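Local coordinates for putative ATP-grasp superfamily protein (Archaeoglobus fulgidus, PDB 3DF7), which is of unknown function but, as a putative member of the ATP-grasp superfamily, probably binds ATP, at residues Lys3-Glu8 against Glu68-Phe73; Glu23-Phe28 against Cys51-Pro56; Leu87-Glu92 against Ser100-Ile105; Glu224-Tyr229 against Ile243-Arg248. All coordinates share one frame; numbering follows the deposited sequence.

In the fold
Contacts 1, 2 and 3 belong to the N-terminal alpha/beta part of the chain and contact 4 to the ATP-grasp part. Contact 1 sits in the parallel sheet and touches two of the others: Glu8 CB meets Phe28 CD1 of contact 2 at 3.6 Å, and Phe73 CZ meets Ala91 CB of contact 3 at 3.4 Å. Contact 3 leads to contact 4, their centres about 11 Å apart, and Ser101 N is probably hydrogen-bonded to Gly225 O across the 3.0 Å between them. Contacts 2 and 3 lie further apart, centres about 22 Å. An acetate, probably from the crystallisation liquor, lies about 4 Å from the Arg248 side chain of contact 4 and could mark a pocket.

Contact 1: residues Lys3-Glu8 against Glu68-Phe73; sequences KLFLFE and EKSDAF
With CG anti to its carbonyl carbon (chi1 -65°), Asp71 carries its carboxylate to the start of strand 3-8, where OD2 accepts from Lys3 N at 2.8 Å. That bond is nearly straight (174°) and uses the anti lone pair. The carbonyl of the same lysine is gripped twice: Asp71 N reaches Lys3 O at 2.8 Å from a little out of the carbonyl plane, and Ala72 N reaches it at 3.0 Å almost in line with C=O. Through these three bonds the end of the loop and the first strand residue are fastened, and regular parallel pairing sets in, with Leu4 opposite Ala72 and Phe5 opposite Phe73. Phe5 N then donates to Ala72 O at 2.8 Å, and the CA-H of Leu4 leans on the same oxygen.

On one face of the sheet Leu4 CD1 rests against Ala72 CB at 3.9 Å. On the other, Phe73 CB lies at the edge of the Phe5 ring, and Ser70 OG approaches Phe5 CB to 3.3 Å while its hydrogen bonds go to Tyr66 O and Thr42 OG1.

Strand 3-8 thus runs between strands 40-42 and 72-76 in the Rossmann-like parallel sheet of the N-terminal part. Helix 63-67 packs on the Phe5 and Phe73 face, and helix 18-35 on the face of Leu4 and Leu6.

Contact 2: residues Glu23-Phe28 against Cys51-Pro56; sequences EGLAMF and CLFTLP
Phe28 and Phe53 form a T-shaped aromatic pair that pins an irregular connection, residues 51-56, to helix 18-35. The planes stand at 90° with centroids 4.9 Å apart. Phe28 supplies the edge: its CD2-CE2 side drives into the face of Phe53, and Phe28 CE2 sits over the centre of that ring, 3.7 Å above its plane.

Phe53 is in turn the bump that enters a hollow on the helix. Leu25 and Phe28 are three residues apart, on neighbouring turns, and the tip of the Phe53 ring fits between them. Phe28 borders it over one face; Leu25 borders it at the rim, where Leu25 CD1 lies in the ring plane, 3.9 Å from Phe53 CE1. In Leu25, CG stands anti to the backbone N (chi1 175°) and chi2 (59°) then places CD1, the methyl that touches both Phe53 and Leu52 CD1. Thr11 of helix 9-12 also touches Leu25, Phe28 and Phe53.

An inverse gamma turn centred on Thr54, with a weak bond from Leu55 N to Phe53 O, turns the chain between Phe53 and Leu55, both of which face the helix. Leu55 therefore fills a second position, beyond the far end of the Phe28 ring. No hydrogen bond crosses the contact, so the join depends on apolar shape. Leu55 and Phe28 meet tip to tip, Leu55 CD1 lying near the plane of the ring and 3.9 Å from Phe28 CZ.

Contact 3: residues Leu87-Glu92 against Ser100-Ile105; sequences LTKKAE and SSSRAI
The carboxylate of Glu92 is the flat group that meets Ser102, and it takes both bonds from that residue out of its own plane. The site is the start of helix 102-108, where Ser101 is the N-cap, its OG accepting from Ala104 N at 3.1 Å. Ser102 OG donates to Glu92 OE1 at 2.7 Å, on the syn side but 33° out of plane; Ser102 N donates to Glu92 OE2 at 2.9 Å from well above the plane. At the edge of the other flat group, the Arg103 guanidinium, lies a water that accepts from Arg103 N and gives a weak, long bond of 3.4 Å to Glu92 OE2, linking the two segments.

Glu92 of the preceding helix thus takes the N-H of the first helical residue in addition to the serine cap. A carboxylate here would be favoured by the helix dipole, which may steady its negative charge.

Apart from these bonds, Lys89 CB packs on Ser102 CB at 3.7 Å, and Thr88 CB and CG2 lie near Ile105 CD1. Thr88 CG2 also approaches Ser100 O in the loop before the helix. The Thr88 hydroxyl bonds back to Leu84 O within its own helix, and across the contact Thr88 OG1 lies 3.5 Å from Ile105 CD1.

Contact 4: residues Glu224-Tyr229 against Ile243-Arg248; sequences EGLNGY and IEINAR
This contact lies at the open end of the beta hairpin formed by strands 228-236 and 240-246 of the ATP-grasp domain, where the ends of the two strands splay apart: the touching parts, 226-229 and 245-248, run 62° to one another. Leu226 bridges the gap from the loop side. Its CG is anti to the carbonyl carbon (chi1 -70°), and from there Leu226 CD2 meets Ala247 CB at 3.7 Å while the other methyl lies more loosely beside Ile245 CG2.

The second touch is made by an aromatic edge. The CD2-CE2 side of the Tyr229 ring is turned to the backbone carbonyl of Arg248, with Arg248 O near the ring plane and 3.3 Å from Tyr229 CD2. At the far end of the ring the hydroxyl is hydrogen-bonded to Thr250 OG1 and Ser173 OG, which holds that end in place. An inverse gamma turn centred on Ala247, closed by a weak bond from Arg248 N to Asn246 O, bends the chain as it leaves the strand. The Arg248 side chain starts away from the other segment; its NE forms a salt bridge with Glu79, and it passes close to a bound acetate. Glu244, Ile245 and Asn246 fit the Glu-x-Asn pattern that supplies metal ligands in ATP-grasp enzymes, a role that would be consistent here but is not established.

Around the contact, Ser100 packs on Leu226 and Ala247, helix 102-108 lies against Ile245 and Ala247, helix 111-118 against Ile245, and Gly228 bonds to Val176 of the next strand, 168-176.

Contact 1: residues Lys3-Glu8 against Glu68-Phe73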
# COMPACT_ATOMS: atom_id res chain seq x y z
N LYS A 3 -16.85 -9.80 -13.15
CA LYS A 3 -17.22 -8.80 -12.16
C LYS A 3 -16.16 -8.69 -11.06
O LYS A 3 -15.80 -9.69 -10.43
CB LYS A 3 -18.56 -9.18 -11.52
CG LYS A 3 -19.72 -9.33 -12.50
CD LYS A 3 -20.04 -8.03 -13.21
CE LYS A 3 -21.38 -8.11 -13.93
NZ LYS A 3 -21.44 -9.26 -14.88
N LEU A 4 -15.65 -7.49 -10.84
CA LEU A 4 -14.65 -7.29 -9.80
C LEU A 4 -15.24 -6.48 -8.65
O LEU A 4 -15.66 -5.33 -8.84
CB LEU A 4 -13.42 -6.55 -10.34
CG LEU A 4 -12.42 -6.13 -9.25
CD1 LEU A 4 -11.81 -7.36 -8.59
CD2 LEU A 4 -11.32 -5.26 -9.86
N PHE A 5 -15.29 -7.08 -7.46
CA PHE A 5 -15.78 -6.36 -6.30
C PHE A 5 -14.58 -5.55 -5.81
O PHE A 5 -13.58 -6.12 -5.37
CB PHE A 5 -16.23 -7.32 -5.19
CG PHE A 5 -16.53 -6.63 -3.89
CD1 PHE A 5 -17.50 -5.64 -3.81
CD2 PHE A 5 -15.82 -6.96 -2.73
CE1 PHE A 5 -17.77 -4.98 -2.61
CE2 PHE A 5 -16.07 -6.31 -1.53
CZ PHE A 5 -17.05 -5.32 -1.47
N LEU A 6 -14.68 -4.23 -5.93
CA LEU A 6 -13.61 -3.32 -5.51
C LEU A 6 -14.04 -2.61 -4.23
O LEU A 6 -15.11 -1.99 -4.18
CB LEU A 6 -13.34 -2.28 -6.60
CG LEU A 6 -12.21 -1.29 -6.30
CD1 LEU A 6 -10.91 -2.04 -6.21
CD2 LEU A 6 -12.14 -0.20 -7.38
N PHE A 7 -13.20 -2.70 -3.20
CA PHE A 7 -13.51 -2.09 -1.91
C PHE A 7 -12.29 -1.46 -1.24
O PHE A 7 -11.24 -2.10 -1.12
CB PHE A 7 -14.11 -3.16 -0.99
CG PHE A 7 -14.34 -2.70 0.43
CD1 PHE A 7 -15.60 -2.25 0.84
CD2 PHE A 7 -13.30 -2.71 1.36
CE1 PHE A 7 -15.81 -1.83 2.15
CE2 PHE A 7 -13.50 -2.30 2.67
CZ PHE A 7 -14.76 -1.85 3.07
N GLU A 8 -12.42 -0.22 -0.79
CA GLU A 8 -11.34 0.46 -0.07
C GLU A 8 -12.01 0.98 1.21
O GLU A 8 -13.08 1.59 1.16
CB GLU A 8 -10.75 1.61 -0.89
CG GLU A 8 -9.52 2.25 -0.26
CD GLU A 8 -9.87 3.22 0.84
OE1 GLU A 8 -10.79 4.04 0.62
OE2 GLU A 8 -9.23 3.19 1.92
N GLU A 68 -21.13 -12.18 -3.29
CA GLU A 68 -21.87 -13.32 -3.83
C GLU A 68 -22.12 -13.20 -5.34
O GLU A 68 -22.38 -14.20 -6.01
CB GLU A 68 -23.22 -13.46 -3.12
CG GLU A 68 -23.13 -13.60 -1.61
CD GLU A 68 -24.49 -13.68 -0.94
OE1 GLU A 68 -25.36 -12.83 -1.24
OE2 GLU A 68 -24.69 -14.58 -0.09
N LYS A 69 -22.03 -11.99 -5.86
CA LYS A 69 -22.27 -11.75 -7.28
C LYS A 69 -21.01 -11.35 -8.05
O LYS A 69 -21.08 -10.92 -9.20
CB LYS A 69 -23.33 -10.66 -7.46
CG LYS A 69 -24.66 -10.97 -6.78
CD LYS A 69 -25.40 -12.10 -7.49
CE LYS A 69 -26.74 -12.40 -6.83
NZ LYS A 69 -26.58 -12.92 -5.43
N SER A 70 -19.85 -11.51 -7.42
CA SER A 70 -18.58 -11.14 -8.05
C SER A 70 -17.74 -12.34 -8.48
O SER A 70 -17.88 -13.43 -7.93
CB SER A 70 -17.77 -10.26 -7.10
OG SER A 70 -18.46 -9.05 -6.84
N ASP A 71 -16.86 -12.12 -9.46
CA ASP A 71 -15.98 -13.17 -9.96
C ASP A 71 -14.60 -13.02 -9.33
O ASP A 71 -13.82 -13.97 -9.28
CB ASP A 71 -15.86 -13.09 -11.48
CG ASP A 71 -17.18 -13.38 -12.18
OD1 ASP A 71 -17.75 -14.47 -11.94
OD2 ASP A 71 -17.65 -12.52 -12.95
N ALA A 72 -14.29 -11.82 -8.87
CA ALA A 72 -13.01 -11.55 -8.22
C ALA A 72 -13.19 -10.38 -7.28
O ALA A 72 -14.21 -9.67 -7.33
CB ALA A 72 -11.94 -11.24 -9.27
N PHE A 73 -12.22 -10.17 -6.40
CA PHE A 73 -12.30 -9.05 -5.48
C PHE A 73 -10.92 -8.48 -5.22
O PHE A 73 -9.91 -9.15 -5.42
CB PHE A 73 -12.96 -9.48 -4.15
CG PHE A 73 -12.07 -10.31 -3.26
CD1 PHE A 73 -11.13 -9.70 -2.43
CD2 PHE A 73 -12.17 -11.70 -3.25
CE1 PHE A 73 -10.30 -10.47 -1.60
CE2 PHE A 73 -11.35 -12.47 -2.42
CZ PHE A 73 -10.41 -11.85 -1.60

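Contact 2: residues Glu23-Phe28 against Cys51-Pro56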
# COMPACT_ATOMS: atom_id res chain seq x y z
N GLU A 23 -5.90 9.48 1.32
CA GLU A 23 -5.05 8.51 0.63
C GLU A 23 -5.89 7.32 0.17
O GLU A 23 -5.74 6.85 -0.96
CB GLU A 23 -3.92 8.02 1.55
CG GLU A 23 -2.84 9.06 1.80
CD GLU A 23 -1.68 8.51 2.61
OE1 GLU A 23 -1.08 7.50 2.19
OE2 GLU A 23 -1.39 9.08 3.68
N GLY A 24 -6.77 6.84 1.04
CA GLY A 24 -7.62 5.72 0.66
C GLY A 24 -8.52 6.08 -0.51
O GLY A 24 -8.69 5.29 -1.45
N LEU A 25 -9.10 7.28 -0.46
CA LEU A 25 -9.98 7.74 -1.53
C LEU A 25 -9.21 7.81 -2.85
O LEU A 25 -9.73 7.44 -3.90
CB LEU A 25 -10.55 9.12 -1.19
CG LEU A 25 -11.39 9.78 -2.29
CD1 LEU A 25 -12.58 8.89 -2.66
CD2 LEU A 25 -11.86 11.14 -1.81
N ALA A 26 -7.98 8.30 -2.79
CA ALA A 26 -7.14 8.41 -3.98
C ALA A 26 -6.86 7.04 -4.57
O ALA A 26 -6.91 6.84 -5.79
CB ALA A 26 -5.83 9.11 -3.62
N MSE A 27 -6.56 6.07 -3.70
CA MSE A 27 -6.29 4.73 -4.18
C MSE A 27 -7.53 4.10 -4.79
O MSE A 27 -7.45 3.42 -5.81
CB MSE A 27 -5.77 3.84 -3.04
CG MSE A 27 -4.30 4.09 -2.69
SE MSE A 27 -3.61 2.82 -1.40
CE MSE A 27 -3.95 3.83 0.20
N PHE A 28 -8.69 4.30 -4.16
CA PHE A 28 -9.93 3.73 -4.70
C PHE A 28 -10.22 4.31 -6.08
O PHE A 28 -10.56 3.58 -7.01
CB PHE A 28 -11.12 4.01 -3.77
CG PHE A 28 -12.40 3.37 -4.24
CD1 PHE A 28 -12.68 2.04 -3.96
CD2 PHE A 28 -13.32 4.10 -4.98
CE1 PHE A 28 -13.85 1.44 -4.41
CE2 PHE A 28 -14.50 3.51 -5.44
CZ PHE A 28 -14.77 2.17 -5.15
N CYS A 51 -21.30 11.26 -5.03
CA CYS A 51 -21.18 12.09 -6.22
C CYS A 51 -19.92 11.85 -7.05
O CYS A 51 -19.79 12.37 -8.16
CB CYS A 51 -21.20 13.57 -5.81
SG CYS A 51 -19.77 14.07 -4.82
N LEU A 52 -19.00 11.04 -6.52
CA LEU A 52 -17.74 10.79 -7.21
C LEU A 52 -17.66 9.51 -8.03
O LEU A 52 -16.81 9.40 -8.91
CB LEU A 52 -16.60 10.78 -6.18
CG LEU A 52 -16.44 11.99 -5.25
CD1 LEU A 52 -15.28 11.73 -4.30
CD2 LEU A 52 -16.20 13.25 -6.06
N PHE A 53 -18.53 8.55 -7.75
CA PHE A 53 -18.48 7.29 -8.47
C PHE A 53 -19.80 6.76 -8.99
O PHE A 53 -20.86 7.00 -8.40
CB PHE A 53 -17.84 6.22 -7.58
CG PHE A 53 -16.50 6.63 -7.02
CD1 PHE A 53 -16.40 7.16 -5.74
CD2 PHE A 53 -15.35 6.48 -7.78
CE1 PHE A 53 -15.16 7.54 -5.22
CE2 PHE A 53 -14.10 6.86 -7.27
CZ PHE A 53 -14.01 7.39 -5.99
N THR A 54 -19.73 6.04 -10.11
CA THR A 54 -20.91 5.45 -10.71
C THR A 54 -21.20 4.10 -10.06
O THR A 54 -21.23 3.07 -10.72
CB THR A 54 -20.73 5.28 -12.23
OG1 THR A 54 -19.45 4.69 -12.49
CG2 THR A 54 -20.81 6.65 -12.92
N LEU A 55 -21.37 4.14 -8.74
CA LEU A 55 -21.68 2.95 -7.95
C LEU A 55 -22.76 3.32 -6.94
O LEU A 55 -22.92 4.50 -6.61
CB LEU A 55 -20.44 2.46 -7.20
CG LEU A 55 -19.31 1.84 -8.03
CD1 LEU A 55 -18.07 1.66 -7.17
CD2 LEU A 55 -19.78 0.51 -8.59
N PRO A 56 -23.52 2.34 -6.46
CA PRO A 56 -24.56 2.66 -5.48
C PRO A 56 -23.95 2.93 -4.11
O PRO A 56 -22.80 2.58 -3.85
CB PRO A 56 -25.43 1.41 -5.49
CG PRO A 56 -24.42 0.32 -5.70
CD PRO A 56 -23.55 0.90 -6.80

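Contact 3: residues Leu87-Glu92 against Ser100-Ile105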
# COMPACT_ATOMS: atom_id res chain seq x y z
N LEU A 87 -11.06 -8.64 6.59
CA LEU A 87 -11.85 -8.35 5.40
C LEU A 87 -11.48 -9.30 4.27
O LEU A 87 -12.36 -9.83 3.58
CB LEU A 87 -11.64 -6.90 4.96
CG LEU A 87 -12.20 -5.83 5.90
CD1 LEU A 87 -11.75 -4.45 5.44
CD2 LEU A 87 -13.72 -5.91 5.91
N THR A 88 -10.19 -9.53 4.09
CA THR A 88 -9.72 -10.42 3.04
C THR A 88 -10.14 -11.87 3.30
O THR A 88 -10.61 -12.56 2.40
CB THR A 88 -8.19 -10.36 2.89
OG1 THR A 88 -7.79 -9.01 2.65
CG2 THR A 88 -7.74 -11.23 1.73
N LYS A 89 -9.97 -12.31 4.54
CA LYS A 89 -10.33 -13.67 4.92
C LYS A 89 -11.81 -13.93 4.64
O LYS A 89 -12.20 -15.02 4.21
CB LYS A 89 -10.04 -13.89 6.41
CG LYS A 89 -10.20 -15.33 6.87
CD LYS A 89 -9.85 -15.46 8.35
CE LYS A 89 -10.04 -16.89 8.84
NZ LYS A 89 -9.76 -16.99 10.29
N LYS A 90 -12.63 -12.91 4.87
CA LYS A 90 -14.07 -13.00 4.64
C LYS A 90 -14.35 -13.11 3.14
O LYS A 90 -15.14 -13.95 2.71
CB LYS A 90 -14.77 -11.77 5.21
CG LYS A 90 -16.26 -11.69 4.91
CD LYS A 90 -16.90 -10.46 5.56
CE LYS A 90 -18.38 -10.36 5.23
NZ LYS A 90 -19.03 -9.24 5.96
N ALA A 91 -13.68 -12.27 2.36
CA ALA A 91 -13.87 -12.27 0.91
C ALA A 91 -13.40 -13.56 0.23
O ALA A 91 -14.02 -14.03 -0.71
CB ALA A 91 -13.15 -11.06 0.30
N GLU A 92 -12.30 -14.13 0.72
CA GLU A 92 -11.75 -15.36 0.14
C GLU A 92 -12.77 -16.48 0.01
O GLU A 92 -12.66 -17.34 -0.86
CB GLU A 92 -10.58 -15.86 0.98
CG GLU A 92 -9.38 -14.94 1.01
CD GLU A 92 -8.25 -15.50 1.84
OE1 GLU A 92 -8.53 -15.96 2.98
OE2 GLU A 92 -7.09 -15.48 1.37
N SER A 100 -3.39 -10.32 -1.95
CA SER A 100 -2.74 -11.36 -1.16
C SER A 100 -3.68 -12.18 -0.29
O SER A 100 -4.75 -11.70 0.11
CB SER A 100 -1.65 -10.74 -0.28
OG SER A 100 -0.61 -10.18 -1.07
N SER A 101 -3.28 -13.41 0.02
CA SER A 101 -4.09 -14.29 0.86
C SER A 101 -4.13 -13.79 2.30
O SER A 101 -3.21 -13.11 2.75
CB SER A 101 -3.52 -15.71 0.86
OG SER A 101 -2.35 -15.79 1.65
N SER A 102 -5.19 -14.12 3.03
CA SER A 102 -5.31 -13.69 4.42
C SER A 102 -4.16 -14.28 5.23
O SER A 102 -3.69 -13.67 6.19
CB SER A 102 -6.66 -14.12 5.01
OG SER A 102 -6.81 -15.53 5.01
N ARG A 103 -3.71 -15.47 4.84
CA ARG A 103 -2.61 -16.14 5.51
C ARG A 103 -1.36 -15.25 5.48
O ARG A 103 -0.71 -15.02 6.51
CB ARG A 103 -2.32 -17.48 4.82
CG ARG A 103 -1.22 -18.31 5.47
CD ARG A 103 -1.04 -19.67 4.77
NE ARG A 103 -0.10 -19.64 3.64
CZ ARG A 103 -0.37 -19.15 2.43
NH1 ARG A 103 -1.56 -18.63 2.16
NH2 ARG A 103 0.55 -19.20 1.48
N ALA A 104 -1.03 -14.74 4.30
CA ALA A 104 0.13 -13.87 4.13
C ALA A 104 -0.07 -12.53 4.84
O ALA A 104 0.86 -12.00 5.45
CB ALA A 104 0.38 -13.65 2.65
N ILE A 105 -1.28 -12.00 4.76
CA ILE A 105 -1.60 -10.71 5.39
C ILE A 105 -1.49 -10.78 6.91
O ILE A 105 -1.14 -9.79 7.55
CB ILE A 105 -3.01 -10.24 4.95
CG1 ILE A 105 -3.00 -9.93 3.45
CG2 ILE A 105 -3.44 -9.00 5.75
CD1 ILE A 105 -4.36 -9.60 2.84
O HOH W 1 -5.16 -17.56 3.19

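Contact 4: residues Glu224-Tyr229 against Ile243-Arg248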
# COMPACT_ATOMS: atom_id res chain seq x y z
N GLU A 224 4.79 -16.83 1.78
CA GLU A 224 3.86 -17.57 0.93
C GLU A 224 2.48 -16.94 1.04
O GLU A 224 2.04 -16.58 2.13
CB GLU A 224 3.78 -19.04 1.36
CG GLU A 224 5.03 -19.84 1.06
CD GLU A 224 6.29 -19.25 1.68
OE1 GLU A 224 6.26 -18.94 2.89
OE2 GLU A 224 7.29 -19.09 0.95
N GLY A 225 1.80 -16.79 -0.09
CA GLY A 225 0.47 -16.20 -0.06
C GLY A 225 0.39 -14.82 -0.68
O GLY A 225 -0.68 -14.38 -1.08
N LEU A 226 1.52 -14.11 -0.75
CA LEU A 226 1.49 -12.79 -1.36
C LEU A 226 1.08 -13.00 -2.80
O LEU A 226 1.48 -13.97 -3.43
CB LEU A 226 2.87 -12.12 -1.28
CG LEU A 226 3.28 -11.72 0.13
CD1 LEU A 226 4.65 -11.07 0.11
CD2 LEU A 226 2.24 -10.75 0.71
N ASN A 227 0.28 -12.09 -3.32
CA ASN A 227 -0.21 -12.20 -4.68
C ASN A 227 -0.71 -10.85 -5.17
O ASN A 227 -1.29 -10.10 -4.40
CB ASN A 227 -1.34 -13.23 -4.73
CG ASN A 227 -2.03 -13.29 -6.07
OD1 ASN A 227 -3.18 -12.85 -6.22
ND2 ASN A 227 -1.34 -13.82 -7.07
N GLY A 228 -0.47 -10.56 -6.44
CA GLY A 228 -0.91 -9.29 -7.00
C GLY A 228 0.03 -8.16 -6.64
O GLY A 228 1.24 -8.36 -6.53
N TYR A 229 -0.53 -6.97 -6.44
CA TYR A 229 0.29 -5.82 -6.09
C TYR A 229 0.70 -5.86 -4.63
O TYR A 229 -0.13 -5.99 -3.73
CB TYR A 229 -0.48 -4.51 -6.35
CG TYR A 229 0.30 -3.27 -5.97
CD1 TYR A 229 0.98 -2.53 -6.94
CD2 TYR A 229 0.36 -2.85 -4.64
CE1 TYR A 229 1.70 -1.38 -6.58
CE2 TYR A 229 1.07 -1.71 -4.28
CZ TYR A 229 1.74 -0.99 -5.26
OH TYR A 229 2.43 0.15 -4.91
N ILE A 243 11.90 -2.63 5.74
CA ILE A 243 11.18 -2.14 6.90
C ILE A 243 9.75 -2.65 7.04
O ILE A 243 9.28 -2.94 8.14
CB ILE A 243 11.10 -0.59 6.86
CG1 ILE A 243 12.47 -0.00 6.52
CG2 ILE A 243 10.60 -0.06 8.21
CD1 ILE A 243 13.56 -0.34 7.53
N GLU A 244 9.05 -2.76 5.91
CA GLU A 244 7.66 -3.18 5.96
C GLU A 244 7.18 -3.75 4.63
O GLU A 244 7.74 -3.45 3.58
CB GLU A 244 6.81 -1.96 6.35
CG GLU A 244 5.31 -2.16 6.35
CD GLU A 244 4.58 -0.94 6.87
OE1 GLU A 244 4.88 -0.49 8.00
OE2 GLU A 244 3.69 -0.42 6.16
N ILE A 245 6.15 -4.58 4.70
CA ILE A 245 5.57 -5.16 3.50
C ILE A 245 4.07 -4.90 3.54
O ILE A 245 3.38 -5.37 4.44
CB ILE A 245 5.80 -6.68 3.40
CG1 ILE A 245 7.29 -6.98 3.19
CG2 ILE A 245 4.98 -7.25 2.25
CD1 ILE A 245 7.60 -8.47 3.07
N ASN A 246 3.58 -4.13 2.57
CA ASN A 246 2.16 -3.82 2.50
C ASN A 246 1.56 -4.73 1.44
O ASN A 246 1.79 -4.54 0.24
CB ASN A 246 1.95 -2.36 2.12
CG ASN A 246 2.49 -1.40 3.16
OD1 ASN A 246 1.98 -1.34 4.28
ND2 ASN A 246 3.53 -0.66 2.81
N ALA A 247 0.82 -5.74 1.89
CA ALA A 247 0.20 -6.70 0.98
C ALA A 247 -1.13 -6.12 0.51
O ALA A 247 -2.19 -6.70 0.75
CB ALA A 247 -0.02 -8.03 1.69
N ARG A 248 -1.05 -4.98 -0.16
CA ARG A 248 -2.23 -4.27 -0.66
C ARG A 248 -1.72 -3.09 -1.47
O ARG A 248 -0.54 -2.76 -1.43
CB ARG A 248 -3.03 -3.71 0.51
CG ARG A 248 -2.19 -2.79 1.41
CD ARG A 248 -3.03 -1.97 2.38
NE ARG A 248 -2.22 -1.24 3.35
CZ ARG A 248 -1.60 -0.09 3.12
NH1 ARG A 248 -1.69 0.51 1.93
NH2 ARG A 248 -0.89 0.49 4.08